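Local coordinates for putative rRNA methylase (Clostridium thermocellum ATCC 27405, PDB 3EEY), which binds S-adenosylmethionine and probably acts as a methyltransferase, perhaps one that modifies ribosomal RNA, at residues V97-G102 / G133-V138. Sequence-based numbering, arbitrary orientation.
Sequences VMFNLG and GIITVV. With SAM (S-adenosylmethionine), chain K.
Strands 94-101 and 133-139 run parallel at the centre of the Rossmann-like methyltransferase sheet, joined by a crossover through helix 115-128. Five backbone hydrogen bonds zip them together, the straightest from Leu101 N to Val138 O (2.9 Å, 175°). Val97, Phe99, Ile135 and Val137 share the face packed against helix 115-128, Ile135 lying alongside Val97 and Phe99. The Phe99 ring, its CG anti to the carbonyl carbon (chi1 -75°), presents its CD2 edge to Ile135 CG2 at 3.7 Å and also meets the SAM-binding residue His83. Val137 crosses Leu101 obliquely; its CG1, anti to its own backbone N, touches both Phe99 CB and Leu101 CD1 (3.8 Å to the latter). On the other face Met98 lies alongside Thr136, its CG 3.8 Å from OG1. Thr136 OG1, held between backbone N and carbonyl carbon (chi1 64°), is 2.7 Å from a water that donates to Phe99 O, which also accepts from Val138 N. Asn100 lies alongside Val138, ND2 3.9 Å from its CB. Asn100 O and OD1 approach SAM CE to 3.4 and 3.6 Å. One apolar face thus backs a polar strand end, whose two oxygens near the methyl would probably favour the partly positive methyl of the sulfonium.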
ATOM      1  N   VAL A  97       1.937 -16.529   4.234  1.00 38.21           N
ATOM      2  CA  VAL A  97       0.754 -16.888   5.013  1.00 33.66           C
ATOM      3  C   VAL A  97      -0.337 -15.867   4.700  1.00 35.68           C
ATOM      4  O   VAL A  97      -0.081 -14.673   4.690  1.00 41.05           O
ATOM      5  CB  VAL A  97       1.022 -16.922   6.547  1.00 36.38           C
ATOM      6  CG1 VAL A  97      -0.136 -17.579   7.293  1.00 25.31           C
ATOM      7  CG2 VAL A  97       2.298 -17.669   6.878  1.00 32.40           C
ATOM      8  N   MET A  98      -1.549 -16.338   4.434  1.00 38.01           N
ATOM      9  CA  MET A  98      -2.663 -15.443   4.173  1.00 29.72           C
ATOM     10  C   MET A  98      -3.679 -15.498   5.317  1.00 32.67           C
ATOM     11  O   MET A  98      -4.137 -16.574   5.703  1.00 38.40           O
ATOM     12  CB  MET A  98      -3.332 -15.751   2.821  1.00 31.01           C
ATOM     13  CG  MET A  98      -2.434 -15.600   1.585  1.00 27.98           C
ATOM     14  SD  MET A  98      -3.287 -15.905   0.004  1.00 20.11           S
ATOM     15  CE  MET A  98      -3.998 -14.335  -0.389  1.00 20.89           C
ATOM     16  N   PHE A  99      -4.004 -14.331   5.866  1.00 37.25           N
ATOM     17  CA  PHE A  99      -5.093 -14.187   6.841  1.00 28.05           C
ATOM     18  C   PHE A  99      -6.217 -13.374   6.237  1.00 22.90           C
ATOM     19  O   PHE A  99      -5.991 -12.317   5.630  1.00 25.01           O
ATOM     20  CB  PHE A  99      -4.612 -13.472   8.104  1.00 30.26           C
ATOM     21  CG  PHE A  99      -3.768 -14.314   8.995  1.00 24.53           C
ATOM     22  CD1 PHE A  99      -4.341 -15.039  10.031  1.00 22.02           C
ATOM     23  CD2 PHE A  99      -2.401 -14.382   8.808  1.00 25.19           C
ATOM     24  CE1 PHE A  99      -3.557 -15.812  10.861  1.00 28.26           C
ATOM     25  CE2 PHE A  99      -1.607 -15.150   9.636  1.00 26.03           C
ATOM     26  CZ  PHE A  99      -2.177 -15.872  10.654  1.00 20.23           C
ATOM     27  N   ASN A 100      -7.431 -13.867   6.411  1.00 30.54           N
ATOM     28  CA  ASN A 100      -8.625 -13.149   6.003  1.00 35.71           C
ATOM     29  C   ASN A 100      -9.572 -13.116   7.199  1.00 37.33           C
ATOM     30  O   ASN A 100     -10.209 -14.113   7.518  1.00 48.36           O
ATOM     31  CB  ASN A 100      -9.242 -13.868   4.807  1.00 44.54           C
ATOM     32  CG  ASN A 100      -9.946 -12.935   3.865  1.00 48.18           C
ATOM     33  OD1 ASN A 100     -11.097 -12.577   4.087  1.00 61.08           O
ATOM     34  ND2 ASN A 100      -9.262 -12.539   2.796  1.00 52.03           N
ATOM     35  N   LEU A 101      -9.644 -11.974   7.876  1.00 41.80           N
ATOM     36  CA  LEU A 101     -10.252 -11.901   9.206  1.00 38.11           C
ATOM     37  C   LEU A 101     -11.729 -11.537   9.203  1.00 48.79           C
ATOM     38  O   LEU A 101     -12.125 -10.542   8.615  1.00 57.66           O
ATOM     39  CB  LEU A 101      -9.489 -10.903  10.085  1.00 36.63           C
ATOM     40  CG  LEU A 101      -7.992 -11.108  10.311  1.00 26.66           C
ATOM     41  CD1 LEU A 101      -7.525 -10.110  11.358  1.00 38.39           C
ATOM     42  CD2 LEU A 101      -7.720 -12.527  10.761  1.00 24.46           C
ATOM     43  N   GLY A 102     -12.529 -12.340   9.901  1.00 59.37           N
ATOM     44  CA  GLY A 102     -13.974 -12.130  10.017  1.00 64.56           C
ATOM     45  C   GLY A 102     -14.708 -13.455  10.104  1.00 69.78           C
ATOM     46  O   GLY A 102     -14.149 -14.443  10.578  1.00 69.34           O
ATOM     47  N   GLY A 133      10.039 -13.548   3.311  1.00 46.03           N
ATOM     48  CA  GLY A 133       8.687 -14.098   3.211  1.00 40.08           C
ATOM     49  C   GLY A 133       7.636 -13.085   3.619  1.00 40.44           C
ATOM     50  O   GLY A 133       7.973 -12.079   4.217  1.00 30.96           O
ATOM     51  N   ILE A 134       6.366 -13.355   3.309  1.00 38.18           N
ATOM     52  CA  ILE A 134       5.291 -12.370   3.515  1.00 34.10           C
ATOM     53  C   ILE A 134       4.063 -12.942   4.213  1.00 29.52           C
ATOM     54  O   ILE A 134       3.701 -14.086   4.002  1.00 34.76           O
ATOM     55  CB  ILE A 134       4.913 -11.646   2.176  1.00 33.57           C
ATOM     56  CG1 ILE A 134       4.004 -10.439   2.426  1.00 29.76           C
ATOM     57  CG2 ILE A 134       4.239 -12.606   1.170  1.00 38.21           C
ATOM     58  CD1 ILE A 134       4.496  -9.149   1.842  1.00 34.28           C
ATOM     59  N   ILE A 135       3.452 -12.150   5.080  1.00 34.74           N
ATOM     60  CA  ILE A 135       2.123 -12.438   5.600  1.00 28.94           C
ATOM     61  C   ILE A 135       1.230 -11.314   5.110  1.00 36.94           C
ATOM     62  O   ILE A 135       1.588 -10.147   5.242  1.00 37.80           O
ATOM     63  CB  ILE A 135       2.090 -12.475   7.150  1.00 31.53           C
ATOM     64  CG1 ILE A 135       2.972 -13.605   7.677  1.00 33.96           C
ATOM     65  CG2 ILE A 135       0.646 -12.639   7.680  1.00 16.18           C
ATOM     66  CD1 ILE A 135       3.526 -13.370   9.066  1.00 36.58           C
ATOM     67  N   THR A 136       0.083 -11.662   4.526  1.00 31.80           N
ATOM     68  CA  THR A 136      -0.948 -10.670   4.244  1.00 38.07           C
ATOM     69  C   THR A 136      -2.142 -10.880   5.177  1.00 31.47           C
ATOM     70  O   THR A 136      -2.529 -12.009   5.448  1.00 37.52           O
ATOM     71  CB  THR A 136      -1.406 -10.698   2.771  1.00 40.43           C
ATOM     72  OG1 THR A 136      -2.014 -11.960   2.489  1.00 32.39           O
ATOM     73  CG2 THR A 136      -0.225 -10.475   1.830  1.00 30.14           C
ATOM     74  N   VAL A 137      -2.683  -9.785   5.697  1.00 31.68           N
ATOM     75  CA  VAL A 137      -3.837  -9.810   6.598  1.00 26.22           C
ATOM     76  C   VAL A 137      -4.897  -8.848   6.052  1.00 23.54           C
ATOM     77  O   VAL A 137      -4.715  -7.629   6.067  1.00 31.14           O
ATOM     78  CB  VAL A 137      -3.445  -9.395   8.050  1.00 30.57           C
ATOM     79  CG1 VAL A 137      -4.575  -9.675   9.027  1.00 31.77           C
ATOM     80  CG2 VAL A 137      -2.180 -10.099   8.501  1.00 25.00           C
ATOM     81  N   VAL A 138      -5.991  -9.396   5.524  1.00 35.79           N
ATOM     82  CA  VAL A 138      -7.131  -8.570   5.146  1.00 21.37           C
ATOM     83  C   VAL A 138      -8.052  -8.496   6.370  1.00 32.07           C
ATOM     84  O   VAL A 138      -8.557  -9.510   6.834  1.00 34.55           O
ATOM     85  CB  VAL A 138      -7.870  -9.106   3.890  1.00 32.38           C
ATOM     86  CG1 VAL A 138      -9.002  -8.172   3.490  1.00 20.90           C
ATOM     87  CG2 VAL A 138      -6.906  -9.248   2.723  1.00 19.61           C
TER
HETATM   88  N   SAM K 300     -10.207 -16.745   2.693  1.00 55.01           N
HETATM   89  CA  SAM K 300     -11.616 -17.172   2.967  1.00 64.02           C
HETATM   90  C   SAM K 300     -12.391 -17.461   1.679  1.00 62.82           C
HETATM   91  O   SAM K 300     -13.627 -17.484   1.647  1.00 62.55           O
HETATM   92  OXT SAM K 300     -11.786 -17.695   0.634  1.00 68.37           O
HETATM   93  CB  SAM K 300     -12.320 -16.154   3.856  1.00 60.84           C
HETATM   94  CG  SAM K 300     -12.044 -16.384   5.339  1.00 54.72           C
HETATM   95  SD  SAM K 300     -13.438 -15.950   6.415  1.00 40.18           S
HETATM   96  CE  SAM K 300     -13.372 -14.139   6.322  1.00 61.42           C
HETATM   97  C5' SAM K 300     -12.722 -16.318   8.040  1.00 51.26           C
HETATM   98  C4' SAM K 300     -12.589 -17.831   8.243  1.00 50.71           C
HETATM   99  O4' SAM K 300     -11.702 -18.129   9.304  1.00 46.78           O
HETATM  100  C3' SAM K 300     -13.925 -18.493   8.575  1.00 52.41           C
HETATM  101  O3' SAM K 300     -14.117 -19.575   7.694  1.00 47.92           O
HETATM  102  C2' SAM K 300     -13.776 -18.973  10.006  1.00 53.28           C
HETATM  103  O2' SAM K 300     -14.474 -20.177  10.264  1.00 46.74           O
HETATM  104  C1' SAM K 300     -12.265 -19.149  10.106  1.00 44.92           C
HETATM  105  N9  SAM K 300     -11.747 -19.086  11.487  1.00 44.64           N
HETATM  106  C8  SAM K 300     -12.300 -18.471  12.587  1.00 39.33           C
HETATM  107  N7  SAM K 300     -11.479 -18.677  13.647  1.00 41.58           N
HETATM  108  C5  SAM K 300     -10.418 -19.412  13.232  1.00 36.22           C
HETATM  109  C6  SAM K 300      -9.292 -19.912  13.878  1.00 31.10           C
HETATM  110  N6  SAM K 300      -9.070 -19.696  15.172  1.00 42.74           N
HETATM  111  N1  SAM K 300      -8.385 -20.653  13.154  1.00 46.60           N
HETATM  112  C2  SAM K 300      -8.565 -20.912  11.812  1.00 30.90           C
HETATM  113  N3  SAM K 300      -9.673 -20.407  11.181  1.00 39.95           N
HETATM  114  C4  SAM K 300     -10.582 -19.676  11.877  1.00 33.83           C
HETATM  115  O   HOH W   1      -4.617 -12.394   3.100  1.00 26.37           O